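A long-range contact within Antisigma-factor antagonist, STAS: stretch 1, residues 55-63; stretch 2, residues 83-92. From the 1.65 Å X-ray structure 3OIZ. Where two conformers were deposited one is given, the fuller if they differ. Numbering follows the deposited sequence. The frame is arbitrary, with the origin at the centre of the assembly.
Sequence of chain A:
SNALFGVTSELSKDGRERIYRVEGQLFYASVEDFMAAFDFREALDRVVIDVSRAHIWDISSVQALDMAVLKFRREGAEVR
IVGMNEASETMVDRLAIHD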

ATOM      1  N   HIS A  55      -6.290  -8.944  -0.753  1.00 19.43           N
ATOM      2  CA  HIS A  55      -6.535  -9.604  -2.040  1.00 19.47           C
ATOM      3  C   HIS A  55      -6.709  -8.520  -3.093  1.00 19.39           C
ATOM      4  O   HIS A  55      -7.557  -7.659  -2.936  1.00 21.38           O
ATOM      5  CB  HIS A  55      -7.826 -10.447  -1.988  1.00 18.35           C
ATOM      6  CG  HIS A  55      -7.772 -11.530  -0.959  1.00 20.03           C
ATOM      7  ND1 HIS A  55      -6.803 -12.525  -0.977  1.00 20.38           N
ATOM      8  CD2 HIS A  55      -8.544 -11.766   0.137  1.00 21.22           C
ATOM      9  CE1 HIS A  55      -7.000 -13.332   0.058  1.00 21.73           C
ATOM     10  NE2 HIS A  55      -8.045 -12.893   0.745  1.00 22.54           N
ATOM     11  N   ILE A  56      -5.846  -8.525  -4.101  1.00 19.87           N
ATOM     12  CA  ILE A  56      -5.967  -7.587  -5.212  1.00 20.15           C
ATOM     13  C   ILE A  56      -6.844  -8.218  -6.270  1.00 19.62           C
ATOM     14  O   ILE A  56      -6.534  -9.330  -6.762  1.00 21.82           O
ATOM     15  CB  ILE A  56      -4.585  -7.248  -5.787  1.00 20.86           C
ATOM     16  CG1 ILE A  56      -3.693  -6.581  -4.713  1.00 19.62           C
ATOM     17  CG2 ILE A  56      -4.772  -6.330  -7.003  1.00 22.99           C
ATOM     18  CD1 ILE A  56      -2.154  -6.582  -5.098  1.00 22.11           C
ATOM     19  N   TRP A  57      -7.950  -7.564  -6.646  1.00 20.50           N
ATOM     20  CA  TRP A  57      -8.906  -8.251  -7.530  1.00 20.48           C
ATOM     21  C   TRP A  57      -8.868  -7.863  -9.006  1.00 21.87           C
ATOM     22  O   TRP A  57      -9.505  -8.537  -9.857  1.00 23.83           O
ATOM     23  CB  TRP A  57     -10.325  -8.029  -6.976  1.00 20.54           C
ATOM     24  CG  TRP A  57     -10.548  -8.824  -5.729  1.00 19.80           C
ATOM     25  CD1 TRP A  57     -10.461  -8.388  -4.447  1.00 18.94           C
ATOM     26  CD2 TRP A  57     -10.838 -10.235  -5.666  1.00 19.77           C
ATOM     27  NE1 TRP A  57     -10.752  -9.416  -3.568  1.00 20.39           N
ATOM     28  CE2 TRP A  57     -10.961 -10.573  -4.292  1.00 21.64           C
ATOM     29  CE3 TRP A  57     -11.038 -11.232  -6.643  1.00 19.52           C
ATOM     30  CZ2 TRP A  57     -11.266 -11.879  -3.860  1.00 21.76           C
ATOM     31  CZ3 TRP A  57     -11.321 -12.551  -6.222  1.00 21.35           C
ATOM     32  CH2 TRP A  57     -11.436 -12.862  -4.836  1.00 23.28           C
ATOM     33  N   ASP A  58      -8.165  -6.775  -9.325  1.00 21.36           N
ATOM     34  CA  ASP A  58      -8.159  -6.293 -10.693  1.00 21.34           C
ATOM     35  C   ASP A  58      -6.913  -5.488 -10.993  1.00 21.87           C
ATOM     36  O   ASP A  58      -6.136  -5.124 -10.076  1.00 19.91           O
ATOM     37  CB  ASP A  58      -9.444  -5.475 -11.004  1.00 21.38           C
ATOM     38  CG  ASP A  58      -9.734  -4.384  -9.961  1.00 22.06           C
ATOM     39  OD1 ASP A  58      -8.830  -3.575  -9.637  1.00 23.99           O
ATOM     40  OD2 ASP A  58     -10.912  -4.297  -9.521  1.00 23.43           O
ATOM     41  N   ILE A  59      -6.706  -5.193 -12.275  0.50 21.93           N
ATOM     42  CA  ILE A  59      -5.452  -4.574 -12.674  0.50 22.42           C
ATOM     43  C   ILE A  59      -5.418  -3.082 -12.287  0.50 22.38           C
ATOM     44  O   ILE A  59      -4.356  -2.547 -11.996  0.50 21.93           O
ATOM     45  CB  ILE A  59      -5.171  -4.827 -14.163  0.50 22.10           C
ATOM     46  CG1 ILE A  59      -3.664  -4.787 -14.444  0.50 23.05           C
ATOM     47  CG2 ILE A  59      -5.934  -3.863 -15.002  0.50 22.47           C
ATOM     48  CD1 ILE A  59      -2.898  -5.881 -13.676  0.50 22.94           C
ATOM     49  N   SER A  60      -6.575  -2.432 -12.196  1.00 22.93           N
ATOM     50  CA  SER A  60      -6.614  -1.050 -11.667  1.00 23.84           C
ATOM     51  C   SER A  60      -6.069  -0.981 -10.244  1.00 22.32           C
ATOM     52  O   SER A  60      -5.360  -0.021  -9.880  1.00 22.82           O
ATOM     53  CB  SER A  60      -8.043  -0.507 -11.701  1.00 24.83           C
ATOM     54  OG  SER A  60      -8.531  -0.460 -13.048  1.00 30.41           O
ATOM     55  N   SER A  61      -6.357  -2.015  -9.447  1.00 21.55           N
ATOM     56  CA  SER A  61      -5.933  -2.019  -8.047  1.00 20.06           C
ATOM     57  C   SER A  61      -4.460  -2.321  -7.988  1.00 19.60           C
ATOM     58  O   SER A  61      -3.745  -1.767  -7.140  1.00 19.81           O
ATOM     59  CB  SER A  61      -6.776  -3.024  -7.240  1.00 19.70           C
ATOM     60  OG  SER A  61      -8.112  -2.557  -7.222  1.00 21.92           O
ATOM     61  N   VAL A  62      -3.975  -3.168  -8.905  1.00 19.09           N
ATOM     62  CA  VAL A  62      -2.492  -3.341  -9.030  1.00 19.39           C
ATOM     63  C   VAL A  62      -1.816  -1.990  -9.376  1.00 20.48           C
ATOM     64  O   VAL A  62      -0.799  -1.594  -8.769  1.00 20.14           O
ATOM     65  CB  VAL A  62      -2.108  -4.345 -10.145  1.00 19.45           C
ATOM     66  CG1 VAL A  62      -0.598  -4.416 -10.266  1.00 20.85           C
ATOM     67  CG2 VAL A  62      -2.675  -5.729  -9.828  1.00 19.97           C
ATOM     68  N   GLN A  63      -2.387  -1.296 -10.371  1.00 21.20           N
ATOM     69  CA  GLN A  63      -1.790  -0.009 -10.822  1.00 21.13           C
ATOM     70  C   GLN A  63      -1.835   1.020  -9.699  1.00 21.42           C
ATOM     71  O   GLN A  63      -0.918   1.860  -9.610  1.00 22.15           O
ATOM     72  CB  GLN A  63      -2.566   0.477 -12.040  1.00 20.95           C
ATOM     73  CG  GLN A  63      -2.209  -0.350 -13.277  1.00 21.93           C
ATOM     74  CD  GLN A  63      -3.062   0.052 -14.462  1.00 23.88           C
ATOM     75  OE1 GLN A  63      -4.240   0.412 -14.313  1.00 27.69           O
ATOM     76  NE2 GLN A  63      -2.478   0.028 -15.648  1.00 26.90           N
TER
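Stretch 2, residues 83-92: GMNEASETMV

How does the backbone of stretch 2 lie on stretch 1? Stretch 1 enters as the end of a strand at H55 and I56, loops through W57 and D58, and continues into a helix from I59 onward, with the D58 side chain capping that helix: OD1 accepts from S61 N at 2.9 Å and from S61 OG at 2.7 Å. Stretch 2 begins at G83, the N-cap of a helix that starts at M84, and a type I turn from S88 to M91 follows; the M91 N to S88 O bond of 3.1 Å closes the turn. The two chains advance in the same order along the contact, A87 lying nearest H55 (CA to CA 4.6 Å) and M91 nearest W57 (CA to CA 4.5 Å).

What holds the two backbones in this register? I56 serves as the anchor, using both of its peptide polar groups. Its N donates to A87 O at 2.9 Å, with a nearly straight angle of 168°, and its O accepts from T90 OG1 at 2.8 Å. T90, in the p rotamer, thus stands in for a backbone donor. A water adds to this junction, donating to T90 OG1 at 2.9 Å and to E86 O at 2.7 Å while also bonding to H55 ND1 at 2.7 Å, so H55 is tied through the water to E86 O and T90 OG1.

Where does the apolar packing concentrate? The buried side chain of I56 is central: its CD1 lies 3.8 Å from A87 CB and 4.0 Å from M84 SE, while its CG2 approaches M91 CG at 4.1 Å. From the following helix V62 points toward stretch 2 and touches both selenomethionines, with CG1 at 4.2 Å from M84 CE and CG2 at 3.9 Å from M91 CG. I59 extends the M91 contact toward the surface, its CD1 reaching M91 CE at 3.9 Å.

How does W57 take part when its CA-to-CB bond points away? The indole, at chi1 -72° and chi2 98°, brings its six-membered ring back to T90. T90 CB sits 3.7 Å from the centroid of that ring and only 6° off its normal, a CH-pi contact over the face, and T90 CG2 is 3.6 Å from W57 CH2. V92 meets the same ring at its edge, V92 CG2 lying 4.0 Å from W57 CE3. T90 therefore serves two purposes, its hydroxyl bonding the strand and its carbons packing on the indole.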

ATOM      1  N   GLY A  83       4.461  -9.453   0.565  1.00 22.74           N
ATOM      2  CA  GLY A  83       3.183 -10.165   0.370  1.00 22.20           C
ATOM      3  C   GLY A  83       2.564 -10.042  -1.012  1.00 20.66           C
ATOM      4  O   GLY A  83       1.401 -10.383  -1.172  1.00 20.94           O
HETATM    5  N   MSE A  84       3.317  -9.531  -2.002  1.00 20.97           N
HETATM    6  CA  MSE A  84       2.766  -9.394  -3.349  1.00 20.29           C
HETATM    7  C   MSE A  84       2.273 -10.716  -3.912  1.00 20.48           C
HETATM    8  O   MSE A  84       1.232 -10.746  -4.568  1.00 20.30           O
HETATM    9  CB  MSE A  84       3.753  -8.722  -4.307  1.00 21.08           C
HETATM   10  CG  MSE A  84       3.161  -8.423  -5.694  1.00 21.08           C
HETATM   11 SE   MSE A  84       1.799  -7.040  -5.481  0.75 26.67          SE
HETATM   12  CE  MSE A  84       1.255  -6.684  -7.269  1.00 27.46           C
ATOM     13  N   ASN A  85       3.010 -11.805  -3.700  1.00 21.14           N
ATOM     14  CA  ASN A  85       2.586 -13.103  -4.263  1.00 23.23           C
ATOM     15  C   ASN A  85       1.226 -13.510  -3.728  1.00 21.98           C
ATOM     16  O   ASN A  85       0.280 -13.813  -4.513  1.00 23.00           O
ATOM     17  CB  ASN A  85       3.605 -14.183  -3.949  1.00 25.29           C
ATOM     18  CG  ASN A  85       3.219 -15.542  -4.537  1.00 28.60           C
ATOM     19  OD1 ASN A  85       2.818 -16.441  -3.794  1.00 35.32           O
ATOM     20  ND2 ASN A  85       3.341 -15.702  -5.873  1.00 33.14           N
ATOM     21  N   GLU A  86       1.066 -13.443  -2.410  1.00 21.33           N
ATOM     22  CA  GLU A  86      -0.218 -13.827  -1.805  1.00 21.93           C
ATOM     23  C   GLU A  86      -1.329 -12.912  -2.273  1.00 20.74           C
ATOM     24  O   GLU A  86      -2.457 -13.372  -2.596  1.00 21.30           O
ATOM     25  CB  GLU A  86      -0.120 -13.698  -0.271  1.00 22.74           C
ATOM     26  CG  GLU A  86       0.714 -14.762   0.299  1.00 28.90           C
ATOM     27  CD  GLU A  86       2.173 -14.385   0.486  1.00 35.16           C
ATOM     28  OE1 GLU A  86       2.721 -13.496  -0.209  1.00 31.02           O
ATOM     29  OE2 GLU A  86       2.781 -15.056   1.341  1.00 41.26           O
ATOM     30  N   ALA A  87      -1.063 -11.606  -2.300  1.00 20.09           N
ATOM     31  CA  ALA A  87      -2.115 -10.640  -2.666  1.00 20.40           C
ATOM     32  C   ALA A  87      -2.545 -10.783  -4.141  1.00 20.29           C
ATOM     33  O   ALA A  87      -3.684 -10.476  -4.496  1.00 20.78           O
ATOM     34  CB  ALA A  87      -1.640  -9.214  -2.386  1.00 19.50           C
ATOM     35  N   SER A  88      -1.626 -11.268  -4.978  0.50 19.74           N
ATOM     36  CA  SER A  88      -1.851 -11.321  -6.425  0.50 19.43           C
ATOM     37  C   SER A  88      -2.604 -12.562  -6.901  0.50 20.36           C
ATOM     38  O   SER A  88      -2.992 -12.642  -8.072  0.50 21.13           O
ATOM     39  CB  SER A  88      -0.530 -11.189  -7.160  0.50 19.72           C
ATOM     40  OG  SER A  88       0.029  -9.920  -6.881  0.50 18.49           O
ATOM     41  N   GLU A  89      -2.803 -13.540  -6.011  0.50 20.78           N
ATOM     42  CA  GLU A  89      -3.446 -14.805  -6.404  0.50 21.79           C
ATOM     43  C   GLU A  89      -4.887 -14.592  -6.864  0.50 22.07           C
ATOM     44  O   GLU A  89      -5.410 -15.369  -7.664  0.50 22.55           O
ATOM     45  CB  GLU A  89      -3.394 -15.829  -5.252  0.50 22.61           C
ATOM     46  CG  GLU A  89      -1.971 -16.317  -4.884  0.50 26.55           C
ATOM     47  CD  GLU A  89      -1.424 -17.432  -5.794  0.50 30.74           C
ATOM     48  OE1 GLU A  89      -1.738 -17.484  -7.006  0.50 32.20           O
ATOM     49  OE2 GLU A  89      -0.662 -18.280  -5.292  0.50 34.52           O
ATOM     50  N   THR A  90      -5.511 -13.527  -6.369  1.00 21.61           N
ATOM     51  CA  THR A  90      -6.904 -13.218  -6.694  1.00 22.38           C
ATOM     52  C   THR A  90      -7.045 -12.315  -7.893  1.00 24.88           C
ATOM     53  O   THR A  90      -8.172 -11.939  -8.253  1.00 27.15           O
ATOM     54  CB  THR A  90      -7.587 -12.512  -5.501  1.00 21.05           C
ATOM     55  OG1 THR A  90      -6.690 -11.529  -4.962  1.00 20.79           O
ATOM     56  CG2 THR A  90      -7.943 -13.540  -4.417  1.00 21.65           C
HETATM   57  N   MSE A  91      -5.935 -11.961  -8.529  1.00 25.73           N
HETATM   58  CA  MSE A  91      -6.022 -10.954  -9.578  1.00 27.97           C
HETATM   59  C   MSE A  91      -6.517 -11.707 -10.790  1.00 31.60           C
HETATM   60  O   MSE A  91      -5.787 -12.407 -11.463  1.00 33.48           O
HETATM   61  CB  MSE A  91      -4.722 -10.137  -9.775  1.00 25.55           C
HETATM   62  CG  MSE A  91      -5.076  -8.706 -10.332  1.00 25.03           C
HETATM   63 SE   MSE A  91      -5.549  -8.794 -12.195  0.75 31.98          SE
HETATM   64  CE  MSE A  91      -3.966  -9.526 -12.998  1.00 32.84           C
ATOM     65  N   VAL A  92      -7.832 -11.589 -10.976  1.00 35.09           N
ATOM     66  CA  VAL A  92      -8.575 -12.332 -11.963  1.00 39.08           C
ATOM     67  C   VAL A  92      -9.125 -11.331 -12.988  1.00 40.21           C
ATOM     68  O   VAL A  92      -9.934 -11.706 -13.870  1.00 43.11           O
ATOM     69  CB  VAL A  92      -9.750 -13.193 -11.307  1.00 39.24           C
ATOM     70  CG1 VAL A  92      -9.191 -14.364 -10.466  1.00 40.93           C
ATOM     71  CG2 VAL A  92     -10.697 -12.316 -10.454  1.00 41.82           C
TER
HETATM   72  O   HOH W   1      -5.043 -12.781  -2.985  1.00 23.52           O